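Local coordinates for FAD-dependent oxidoreductase (Actinomadura kijaniata, PDB 3M9V), which probably acts as a flavin-dependent oxidoreductase of the acyl-CoA dehydrogenase family on a dTDP-linked sugar during biosynthesis of D-kijanose, at residues A43-D48 with P52-D57; T98-H103 with R220-V225; V268-A273 with E353-C358; D276-A281 with L359-G364. All coordinates share one frame; numbering follows the deposited sequence. Where two conformers were deposited one is given.

Contact 1: residues A43-D48 with P52-D57; sequences AEHDRD and PTDTFD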
loop_
_atom_site.group_PDB
_atom_site.type_symbol
_atom_site.label_atom_id
_atom_site.label_comp_id
_atom_site.label_asym_id
_atom_site.label_seq_id
_atom_site.Cartn_x
_atom_site.Cartn_y
_atom_site.Cartn_z
ATOM N N ALA A 43 8.405 26.291 16.476
ATOM C CA ALA A 43 7.007 26.597 16.147
ATOM C C ALA A 43 6.853 28.036 15.673
ATOM O O ALA A 43 6.084 28.323 14.759
ATOM C CB ALA A 43 6.022 26.341 17.342
ATOM N N GLU A 44 7.565 28.957 16.322
ATOM C CA GLU A 44 7.421 30.370 15.974
ATOM C C GLU A 44 7.988 30.553 14.568
ATOM O O GLU A 44 7.404 31.267 13.749
ATOM C CB GLU A 44 8.255 31.206 16.953
ATOM C CG GLU A 44 8.551 32.630 16.479
ATOM C CD GLU A 44 9.801 33.254 17.115
ATOM O OE1 GLU A 44 10.559 33.955 16.401
ATOM O OE2 GLU A 44 10.046 33.047 18.327
ATOM N N HIS A 45 9.151 29.981 14.267
ATOM C CA HIS A 45 9.729 30.211 12.934
ATOM C C HIS A 45 8.906 29.594 11.797
ATOM O O HIS A 45 8.856 30.115 10.684
ATOM C CB HIS A 45 11.175 29.733 12.887
ATOM C CG HIS A 45 12.085 30.591 13.716
ATOM N ND1 HIS A 45 12.284 31.931 13.449
ATOM C CD2 HIS A 45 12.801 30.319 14.833
ATOM C CE1 HIS A 45 13.132 32.436 14.327
ATOM N NE2 HIS A 45 13.455 31.479 15.181
ATOM N N ASP A 46 8.290 28.450 12.074
ATOM C CA ASP A 46 7.365 27.858 11.118
ATOM C C ASP A 46 6.136 28.729 10.886
ATOM O O ASP A 46 5.679 28.918 9.763
ATOM C CB ASP A 46 6.946 26.477 11.627
ATOM C CG ASP A 46 5.840 25.865 10.790
ATOM O OD1 ASP A 46 6.029 25.459 9.630
ATOM O OD2 ASP A 46 4.711 25.764 11.280
ATOM N N ARG A 47 5.552 29.222 11.974
ATOM C CA ARG A 47 4.372 30.060 11.859
ATOM C C ARG A 47 4.723 31.281 11.014
ATOM O O ARG A 47 4.091 31.557 9.996
ATOM C CB ARG A 47 3.940 30.428 13.278
ATOM C CG ARG A 47 2.772 31.389 13.347
ATOM C CD ARG A 47 2.408 31.693 14.814
ATOM N NE ARG A 47 2.720 30.565 15.699
ATOM C CZ ARG A 47 3.543 30.606 16.747
ATOM N NH1 ARG A 47 4.155 31.739 17.063
ATOM N NH2 ARG A 47 3.765 29.524 17.490
ATOM N N ASP A 48 5.781 31.994 11.373
ATOM C CA ASP A 48 6.100 33.230 10.663
ATOM C C ASP A 48 6.892 33.020 9.376
ATOM O O ASP A 48 7.008 33.972 8.627
ATOM C CB ASP A 48 6.964 34.172 11.511
ATOM C CG ASP A 48 6.323 34.529 12.850
ATOM O OD1 ASP A 48 5.081 34.550 12.926
ATOM O OD2 ASP A 48 7.068 34.771 13.819
ATOM N N PRO A 52 15.968 30.882 11.351
ATOM C CA PRO A 52 16.426 31.054 12.732
ATOM C C PRO A 52 17.870 31.578 12.788
ATOM O O PRO A 52 18.801 30.798 12.982
ATOM C CB PRO A 52 16.345 29.620 13.265
ATOM C CG PRO A 52 16.779 28.775 12.052
ATOM C CD PRO A 52 16.068 29.477 10.899
ATOM N N THR A 53 18.081 32.881 12.588
ATOM C CA THR A 53 19.439 33.399 12.443
ATOM C C THR A 53 20.235 33.174 13.721
ATOM O O THR A 53 21.442 32.948 13.667
ATOM C CB THR A 53 19.461 34.906 12.127
ATOM O OG1 THR A 53 18.661 35.578 13.105
ATOM C CG2 THR A 53 18.911 35.174 10.726
ATOM N N ASP A 54 19.563 33.185 14.866
ATOM C CA ASP A 54 20.277 33.003 16.138
ATOM C C ASP A 54 20.815 31.592 16.361
ATOM O O ASP A 54 21.847 31.372 17.020
ATOM C CB ASP A 54 19.378 33.327 17.349
ATOM C CG ASP A 54 17.975 32.738 17.222
ATOM O OD1 ASP A 54 17.397 32.178 18.183
ATOM O OD2 ASP A 54 17.437 32.826 16.100
ATOM N N THR A 55 20.109 30.600 15.822
ATOM C CA THR A 55 20.659 29.251 15.949
ATOM C C THR A 55 21.961 29.189 15.166
ATOM O O THR A 55 22.944 28.573 15.598
ATOM C CB THR A 55 19.670 28.254 15.307
ATOM O OG1 THR A 55 18.519 28.215 16.156
ATOM C CG2 THR A 55 20.326 26.889 15.175
ATOM N N PHE A 56 21.946 29.785 13.975
ATOM C CA PHE A 56 23.138 29.725 13.130
ATOM C C PHE A 56 24.270 30.578 13.670
ATOM O O PHE A 56 25.438 30.179 13.595
ATOM C CB PHE A 56 22.823 29.995 11.656
ATOM C CG PHE A 56 22.258 28.756 11.022
ATOM C CD1 PHE A 56 23.091 27.855 10.357
ATOM C CD2 PHE A 56 20.910 28.449 11.197
ATOM C CE1 PHE A 56 22.558 26.654 9.850
ATOM C CE2 PHE A 56 20.388 27.247 10.701
ATOM C CZ PHE A 56 21.216 26.355 10.024
ATOM N N ASP A 57 23.925 31.701 14.296
ATOM C CA ASP A 57 25.003 32.422 14.981
ATOM C C ASP A 57 25.664 31.537 16.034
ATOM O O ASP A 57 26.887 31.477 16.109
ATOM C CB ASP A 57 24.559 33.755 15.594
ATOM C CG ASP A 57 24.267 34.814 14.551
ATOM O OD1 ASP A 57 24.750 34.743 13.400
ATOM O OD2 ASP A 57 23.493 35.736 14.874
HETATM O O HOH W 1 14.664 32.467 17.381
#
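H45 lays one face of its imidazole over P52, and a bound water joins the outer end of the same ring to D54. The first torsion of H45 sets its CG anti to the carbonyl carbon (chi1 -69°), which carries the ring away from helix 35-48 and toward the start of helix 53-61. There the proline CB stands 4.1 Å from the imidazole centroid and 22° off the ring normal, a CH-pi contact. P52 CA shares that face, lying 3.9 Å from H45 NE2 and displaced toward the rim. On the opposite face, also near the rim, E44 OE1 sits 3.6 Å above the H45 ring plane. Both ring nitrogens are engaged. H45 ND1 hydrogen-bonds to T50 OG1 in the connecting loop, and H45 NE2 has the water oxygen 2.7 Å away, in the plane of the ring. The water donates in turn to D54 OD1 at 2.9 Å, an oxygen that also forms a salt bridge with R37. P52 occupies the N-cap position of helix 53-61, and its side chain also touches T98 on helix 96-118, which places the turn between helices 35-48 and 53-61 against that helix in the N-terminal domain. Were H45 replaced by an alanine, the water would probably lose its partner on helix 35-48, T50 OG1 its bond to the ring, and P52 CB the imidazole face it lies against. The chemistry is thus mixed: a proline face held by dispersion and CH-pi attraction, and a polar ring perimeter whose two anchored nitrogens should keep the buried imidazole from turning.

Contact 2: residues T98-H103 with R220-V225; sequences TALALH and RASGTV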
loop_
_atom_site.group_PDB
_atom_site.type_symbol
_atom_site.label_atom_id
_atom_site.label_comp_id
_atom_site.label_asym_id
_atom_site.label_seq_id
_atom_site.Cartn_x
_atom_site.Cartn_y
_atom_site.Cartn_z
ATOM N N THR A 98 15.869 23.507 10.211
ATOM C CA THR A 98 17.250 23.801 10.602
ATOM C C THR A 98 18.208 22.740 10.073
ATOM O O THR A 98 19.345 23.024 9.690
ATOM C CB THR A 98 17.355 23.804 12.150
ATOM O OG1 THR A 98 16.505 24.838 12.655
ATOM C CG2 THR A 98 18.776 24.002 12.642
ATOM N N ALA A 99 17.776 21.482 10.135
ATOM C CA ALA A 99 18.603 20.397 9.620
ATOM C C ALA A 99 18.845 20.559 8.117
ATOM O O ALA A 99 19.931 20.233 7.650
ATOM C CB ALA A 99 17.951 19.022 9.916
ATOM N N LEU A 100 17.835 20.976 7.364
ATOM C CA LEU A 100 17.916 20.996 5.912
ATOM C C LEU A 100 18.935 22.092 5.551
ATOM O O LEU A 100 19.809 21.889 4.699
ATOM C CB LEU A 100 16.553 21.354 5.312
ATOM C CG LEU A 100 16.578 21.602 3.789
ATOM C CD1 LEU A 100 17.053 20.335 3.143
ATOM C CD2 LEU A 100 15.210 21.975 3.192
ATOM N N ALA A 101 18.831 23.243 6.221
ATOM C CA ALA A 101 19.825 24.290 6.026
ATOM C C ALA A 101 21.212 23.844 6.464
ATOM O O ALA A 101 22.141 24.054 5.708
ATOM C CB ALA A 101 19.460 25.592 6.733
ATOM N N LEU A 102 21.367 23.276 7.667
ATOM C CA LEU A 102 22.668 22.748 8.060
ATOM C C LEU A 102 23.314 21.749 7.097
ATOM O O LEU A 102 24.532 21.770 6.922
ATOM C CB LEU A 102 22.598 22.132 9.458
ATOM C CG LEU A 102 23.910 21.639 10.063
ATOM C CD1 LEU A 102 24.794 22.884 10.231
ATOM C CD2 LEU A 102 23.610 21.046 11.444
ATOM N N HIS A 103 22.527 20.842 6.520
ATOM C CA HIS A 103 23.041 19.910 5.522
ATOM C C HIS A 103 23.804 20.655 4.410
ATOM O O HIS A 103 24.826 20.147 3.946
ATOM C CB HIS A 103 21.912 19.116 4.854
ATOM C CG HIS A 103 22.342 18.396 3.614
ATOM N ND1 HIS A 103 22.183 18.922 2.346
ATOM C CD2 HIS A 103 22.977 17.210 3.453
ATOM C CE1 HIS A 103 22.668 18.076 1.450
ATOM N NE2 HIS A 103 23.174 17.038 2.101
ATOM N N ARG A 220 9.408 25.656 6.401
ATOM C CA ARG A 220 9.090 27.072 6.326
ATOM C C ARG A 220 10.215 27.980 6.801
ATOM O O ARG A 220 10.330 29.120 6.338
ATOM C CB ARG A 220 7.730 27.382 6.965
ATOM C CG ARG A 220 6.594 26.939 6.066
ATOM C CD ARG A 220 5.234 27.166 6.751
ATOM N NE ARG A 220 5.077 28.572 7.113
ATOM C CZ ARG A 220 4.817 29.571 6.271
ATOM N NH1 ARG A 220 4.638 29.382 4.964
ATOM N NH2 ARG A 220 4.732 30.798 6.768
ATOM N N ALA A 221 11.053 27.453 7.684
ATOM C CA ALA A 221 12.110 28.247 8.293
ATOM C C ALA A 221 13.451 28.040 7.602
ATOM O O ALA A 221 14.476 28.512 8.125
ATOM C CB ALA A 221 12.268 27.932 9.782
ATOM N N SER A 222 13.471 27.353 6.460
ATOM C CA SER A 222 14.754 26.899 5.907
ATOM C C SER A 222 15.422 27.949 5.027
ATOM O O SER A 222 16.551 27.752 4.538
ATOM C CB SER A 222 14.601 25.610 5.079
ATOM O OG SER A 222 13.707 25.829 3.997
ATOM N N GLY A 223 14.724 29.060 4.823
ATOM C CA GLY A 223 15.298 30.175 4.052
ATOM C C GLY A 223 15.559 29.850 2.590
ATOM O O GLY A 223 16.611 30.213 2.038
ATOM N N THR A 224 14.598 29.151 1.990
ATOM C CA THR A 224 14.821 28.486 0.721
ATOM C C THR A 224 14.426 29.455 -0.401
ATOM O O THR A 224 13.481 29.239 -1.160
ATOM C CB THR A 224 14.174 27.077 0.721
ATOM O OG1 THR A 224 14.878 26.286 1.690
ATOM C CG2 THR A 224 14.314 26.367 -0.651
ATOM N N VAL A 225 15.165 30.560 -0.495
ATOM C CA VAL A 225 14.706 31.690 -1.287
ATOM C C VAL A 225 15.400 31.709 -2.634
ATOM O O VAL A 225 16.265 30.882 -2.893
ATOM C CB VAL A 225 15.007 33.010 -0.578
ATOM C CG1 VAL A 225 14.263 33.091 0.771
ATOM C CG2 VAL A 225 16.525 33.231 -0.443
#
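L100 and A101, neighbours on one turn of helix 96-118, both face S222 but meet different parts of it. The leucine reaches out with its CD2 methyl, which touches S222 CB at 4.1 Å; CG stands opposite the backbone nitrogen across the CA–CB bond (chi1 172°), which carries CD2 out to the S222 methylene. The alanine methyl, much shorter, approaches the backbone, with A101 CB 4.2 Å from S222 O. No hydrogen bond spans the two segments, and the serine presents carbon rather than its hydroxyl to the leucine. Its OG takes the crowded position between backbone nitrogen and carbonyl carbon (chi1 60°) and bonds to M219 O in its own loop. T224 OG1 has two hydroxyl neighbours, S173 OG and S222 OG, the latter 2.6 Å from T224 OG1. G223, at positive phi, turns the chain just after the contact, and T224 centres an inverse gamma turn. S173 binds FMN in another structure of this protein, and its side chain is about 4 Å from that of L100 at the nearest atoms, so the leucine probably borders the flavin site. The contact joins the helical N-terminal domain to the beta-rich middle domain. F56 of helix 53-61 packs on A101, while the loop itself runs into strand 225-234, where V225 forms backbone hydrogen bonds with V172 at the end of strand 163-172.

Contact 3: residues V268-A273 with E353-C358; sequences VGVAQA and EIVSDC
The flat group that V270, A271, I354 and V355 bring into this contact is a backbone one: the carbonyl of A271, whose O lies 4.0 Å from I354 CG2. No aromatic ring or planar side chain meets the other segment, so there is no stacking and the remaining contacts are between aliphatic groups. The same I354 methyl also meets A271 CB at 4.1 Å, so one branch of the isoleucine touches both the oxygen and the side chain of a single alanine. Its place follows from the first torsion: with CG1 anti to the carbonyl carbon (chi1 -68°), CG2 falls anti to the backbone nitrogen and faces helix 264-283. V355 works beside it through CG2, which approaches V270 CG1 to 4.1 Å and A271 CA to 4.2 Å. The two valine side chains cross obliquely. Helices 264-283 and 329-362 belong to the C-terminal helical domain of the acyl-CoA dehydrogenase fold, and their segments 268-273 and 353-358 run nearly parallel, at 18°, with axes that approach to 8.9 Å. The two backbones come closest at A271, whose CA is 5.7 Å from V355 CA. Other helices of the domain pack against the same residues: L376 of helix 372-379 touches V270 and V355, whereas L307 of helix 291-323 packs on A271. Farther from the interface, E353 forms a salt bridge with R303, and S356 O accepts a hydrogen bond from R384 of a second subunit.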
loop_
_atom_site.group_PDB
_atom_site.type_symbol
_atom_site.label_atom_id
_atom_site.label_comp_id
_atom_site.label_asym_id
_atom_site.label_seq_id
_atom_site.Cartn_x
_atom_site.Cartn_y
_atom_site.Cartn_z
ATOM N N VAL A 268 14.560 10.851 7.864
ATOM C CA VAL A 268 14.563 9.836 8.901
ATOM C C VAL A 268 14.325 10.458 10.290
ATOM O O VAL A 268 13.601 9.886 11.116
ATOM C CB VAL A 268 15.873 8.977 8.935
ATOM C CG1 VAL A 268 15.753 7.921 10.035
ATOM C CG2 VAL A 268 16.184 8.310 7.570
ATOM N N GLY A 269 14.936 11.602 10.590
ATOM C CA GLY A 269 14.684 12.241 11.900
ATOM C C GLY A 269 13.266 12.736 12.099
ATOM O O GLY A 269 12.691 12.604 13.193
ATOM N N VAL A 270 12.675 13.284 11.034
ATOM C CA VAL A 270 11.244 13.639 11.045
ATOM C C VAL A 270 10.346 12.443 11.375
ATOM O O VAL A 270 9.458 12.533 12.246
ATOM C CB VAL A 270 10.813 14.348 9.734
ATOM C CG1 VAL A 270 9.311 14.621 9.733
ATOM C CG2 VAL A 270 11.538 15.715 9.638
ATOM N N ALA A 271 10.569 11.314 10.702
ATOM C CA ALA A 271 9.786 10.132 11.055
ATOM C C ALA A 271 10.016 9.703 12.508
ATOM O O ALA A 271 9.102 9.229 13.187
ATOM C CB ALA A 271 10.129 8.973 10.089
ATOM N N GLN A 272 11.257 9.778 12.980
ATOM C CA GLN A 272 11.528 9.397 14.370
ATOM C C GLN A 272 10.759 10.288 15.359
ATOM O O GLN A 272 10.236 9.810 16.368
ATOM C CB GLN A 272 13.043 9.395 14.638
ATOM C CG GLN A 272 13.467 8.942 16.063
ATOM C CD GLN A 272 13.266 7.455 16.246
ATOM O OE1 GLN A 272 13.877 6.654 15.543
ATOM N NE2 GLN A 272 12.386 7.075 17.154
ATOM N N ALA A 273 10.689 11.587 15.077
ATOM C CA ALA A 273 10.152 12.553 16.021
ATOM C C ALA A 273 8.638 12.338 15.988
ATOM O O ALA A 273 8.023 12.425 17.034
ATOM C CB ALA A 273 10.517 14.009 15.624
ATOM N N GLU A 353 4.523 8.051 5.150
ATOM C CA GLU A 353 3.573 7.056 5.640
ATOM C C GLU A 353 3.652 6.934 7.151
ATOM O O GLU A 353 2.637 6.941 7.848
ATOM C CB GLU A 353 3.879 5.652 5.107
ATOM C CG GLU A 353 2.999 5.178 3.985
ATOM C CD GLU A 353 3.524 3.853 3.431
ATOM O OE1 GLU A 353 3.700 3.766 2.190
ATOM O OE2 GLU A 353 3.764 2.937 4.261
ATOM N N ILE A 354 4.859 6.773 7.677
ATOM C CA ILE A 354 4.972 6.768 9.134
ATOM C C ILE A 354 4.338 8.012 9.790
ATOM O O ILE A 354 3.579 7.929 10.775
ATOM C CB ILE A 354 6.465 6.656 9.487
ATOM C CG1 ILE A 354 6.978 5.270 9.075
ATOM C CG2 ILE A 354 6.698 6.987 10.962
ATOM C CD1 ILE A 354 8.499 5.206 9.087
ATOM N N VAL A 355 4.661 9.193 9.267
ATOM C CA VAL A 355 4.210 10.411 9.936
ATOM C C VAL A 355 2.684 10.376 9.884
ATOM O O VAL A 355 2.009 10.594 10.899
ATOM C CB VAL A 355 4.748 11.704 9.266
ATOM C CG1 VAL A 355 4.040 12.920 9.821
ATOM C CG2 VAL A 355 6.270 11.857 9.478
ATOM N N SER A 356 2.143 10.096 8.698
ATOM C CA SER A 356 0.691 10.039 8.583
ATOM C C SER A 356 0.052 9.064 9.577
ATOM O O SER A 356 -0.914 9.409 10.270
ATOM C CB SER A 356 0.266 9.799 7.128
ATOM O OG SER A 356 -1.137 9.641 7.053
ATOM N N ASP A 357 0.605 7.865 9.720
ATOM C CA ASP A 357 -0.003 6.896 10.634
ATOM C C ASP A 357 0.035 7.370 12.087
ATOM O O ASP A 357 -0.790 6.916 12.853
ATOM C CB ASP A 357 0.645 5.508 10.589
ATOM C CG ASP A 357 0.295 4.757 9.316
ATOM O OD1 ASP A 357 0.950 3.742 9.022
ATOM O OD2 ASP A 357 -0.606 5.191 8.573
ATOM N N CYS A 358 1.029 8.173 12.459
ATOM C CA CYS A 358 1.171 8.768 13.783
ATOM C C CYS A 358 0.016 9.687 14.184
ATOM O O CYS A 358 -0.374 9.752 15.361
ATOM C CB CYS A 358 2.515 9.477 13.947
ATOM S SG CYS A 358 3.901 8.327 14.094
#

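Contact 4: residues D276-A281 with L359-G364; sequences DTAVAA and LSLVGG
V362 turns its CG2 methyl toward A278 and A281 because its other branch, CG1, is anti to the backbone nitrogen (chi1 175°), leaving CG2 anti to the carbonyl carbon. L361 has CG opposite its carbonyl carbon (chi1 -65°) and continues extended to CD1 (chi2 166°), which comes within 3.9 Å of A278 CB. The leucine root is close as well, with L361 CB 4.1 Å from A278 CB, so the alanine methyl lies alongside the isobutyl chain. V362 CG2 bridges one helical turn: it lies 4.0 Å from A278 CA and equally 4.0 Å from A281 CB. Within the C-terminal helical domain, this apolar contact joins the later part of helix 264-283 to the last turn of helix 329-362. That helix ends at V362, and the positive phi of G363 takes the chain off the helical path. R285, just beyond helix 264-283, hydrogen-bonds to the carbonyl oxygens of L361 and V362, adding a polar link between the two helix ends. L361 also packs on helix 291-323 and V362 on L373, while S360 OG bonds to R384 of a second subunit.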
loop_
_atom_site.group_PDB
_atom_site.type_symbol
_atom_site.label_atom_id
_atom_site.label_comp_id
_atom_site.label_asym_id
_atom_site.label_seq_id
_atom_site.Cartn_x
_atom_site.Cartn_y
_atom_site.Cartn_z
ATOM N N ASP A 276 8.023 9.167 18.166
ATOM C CA ASP A 276 8.278 9.490 19.571
ATOM C C ASP A 276 7.136 10.271 20.189
ATOM O O ASP A 276 6.776 10.024 21.339
ATOM C CB ASP A 276 9.521 10.366 19.704
ATOM C CG ASP A 276 10.783 9.569 19.491
ATOM O OD1 ASP A 276 10.745 8.328 19.420
ATOM O OD2 ASP A 276 11.816 10.216 19.306
ATOM N N THR A 277 6.602 11.221 19.429
ATOM C CA THR A 277 5.399 11.975 19.789
ATOM C C THR A 277 4.147 11.131 19.973
ATOM O O THR A 277 3.411 11.296 20.960
ATOM C CB THR A 277 5.090 13.060 18.732
ATOM O OG1 THR A 277 6.239 13.900 18.625
ATOM C CG2 THR A 277 3.946 13.936 19.175
ATOM N N ALA A 278 3.921 10.227 19.025
ATOM C CA ALA A 278 2.778 9.326 19.091
ATOM C C ALA A 278 2.870 8.402 20.299
ATOM O O ALA A 278 1.895 8.266 21.026
ATOM C CB ALA A 278 2.619 8.500 17.831
ATOM N N VAL A 279 4.033 7.806 20.533
ATOM C CA VAL A 279 4.210 6.873 21.648
ATOM C C VAL A 279 4.005 7.622 22.972
ATOM O O VAL A 279 3.273 7.137 23.839
ATOM C CB VAL A 279 5.600 6.180 21.538
ATOM C CG1 VAL A 279 5.883 5.228 22.698
ATOM C CG2 VAL A 279 5.659 5.391 20.233
ATOM N N ALA A 280 4.608 8.802 23.119
ATOM C CA ALA A 280 4.435 9.596 24.336
ATOM C C ALA A 280 2.953 9.878 24.557
ATOM O O ALA A 280 2.452 9.682 25.679
ATOM C CB ALA A 280 5.268 10.885 24.302
ATOM N N ALA A 281 2.246 10.269 23.495
ATOM C CA ALA A 281 0.803 10.487 23.591
ATOM C C ALA A 281 0.047 9.248 24.088
ATOM O O ALA A 281 -0.849 9.350 24.936
ATOM C CB ALA A 281 0.199 11.047 22.292
ATOM N N LEU A 359 -0.550 10.362 13.193
ATOM C CA LEU A 359 -1.713 11.210 13.408
ATOM C C LEU A 359 -2.939 10.378 13.754
ATOM O O LEU A 359 -3.790 10.834 14.527
ATOM C CB LEU A 359 -2.011 12.044 12.156
ATOM C CG LEU A 359 -1.195 13.352 12.053
ATOM C CD1 LEU A 359 0.101 13.151 11.299
ATOM C CD2 LEU A 359 -1.909 14.478 11.351
ATOM N N SER A 360 -3.044 9.197 13.154
ATOM C CA SER A 360 -4.097 8.272 13.552
ATOM C C SER A 360 -3.931 7.853 15.019
ATOM O O SER A 360 -4.943 7.692 15.690
ATOM C CB SER A 360 -4.093 7.015 12.682
ATOM O OG SER A 360 -4.330 7.407 11.347
ATOM N N LEU A 361 -2.714 7.647 15.524
ATOM C CA LEU A 361 -2.539 7.318 16.935
ATOM C C LEU A 361 -2.922 8.448 17.892
ATOM O O LEU A 361 -3.549 8.209 18.922
ATOM C CB LEU A 361 -1.094 6.913 17.225
ATOM C CG LEU A 361 -0.743 5.614 16.491
ATOM C CD1 LEU A 361 0.742 5.329 16.453
ATOM C CD2 LEU A 361 -1.516 4.517 17.223
ATOM N N VAL A 362 -2.437 9.659 17.655
ATOM C CA VAL A 362 -2.781 10.790 18.493
ATOM C C VAL A 362 -4.245 11.222 18.351
ATOM O O VAL A 362 -4.821 11.633 19.351
ATOM C CB VAL A 362 -1.884 11.977 18.145
ATOM C CG1 VAL A 362 -2.332 13.206 18.951
ATOM C CG2 VAL A 362 -0.434 11.590 18.409
ATOM N N GLY A 363 -4.820 11.151 17.154
ATOM C CA GLY A 363 -6.184 11.572 16.853
ATOM C C GLY A 363 -6.302 13.078 16.644
ATOM O O GLY A 363 -5.285 13.716 16.380
ATOM N N GLY A 364 -7.498 13.643 16.843
ATOM C CA GLY A 364 -7.888 14.982 16.397
ATOM C C GLY A 364 -7.035 16.155 16.846
ATOM O O GLY A 364 -6.857 17.131 16.104
#

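Overall arrangement
From the N terminus, contact 1 closes the short turn between helices 35-48 and 53-61. Contact 2 follows in series, closing a loop of over a hundred residues that ties helix 96-118 to the segment entering strand 225-234. These two meet directly: R220 NE probably hydrogen-bonds to D46 O, and H45 packs on A221, linking the helical N-terminal domain with the middle domain. Contacts 3 and 4 come later and cross, their segments alternating along the chain as 268-273 and 276-281 pair with 353-358 and 359-364. Both fasten helix 264-283 to helix 329-362, and C358 touches A278 between them. Contact 3 stays about 7 Å from contact 2 at the nearest atoms.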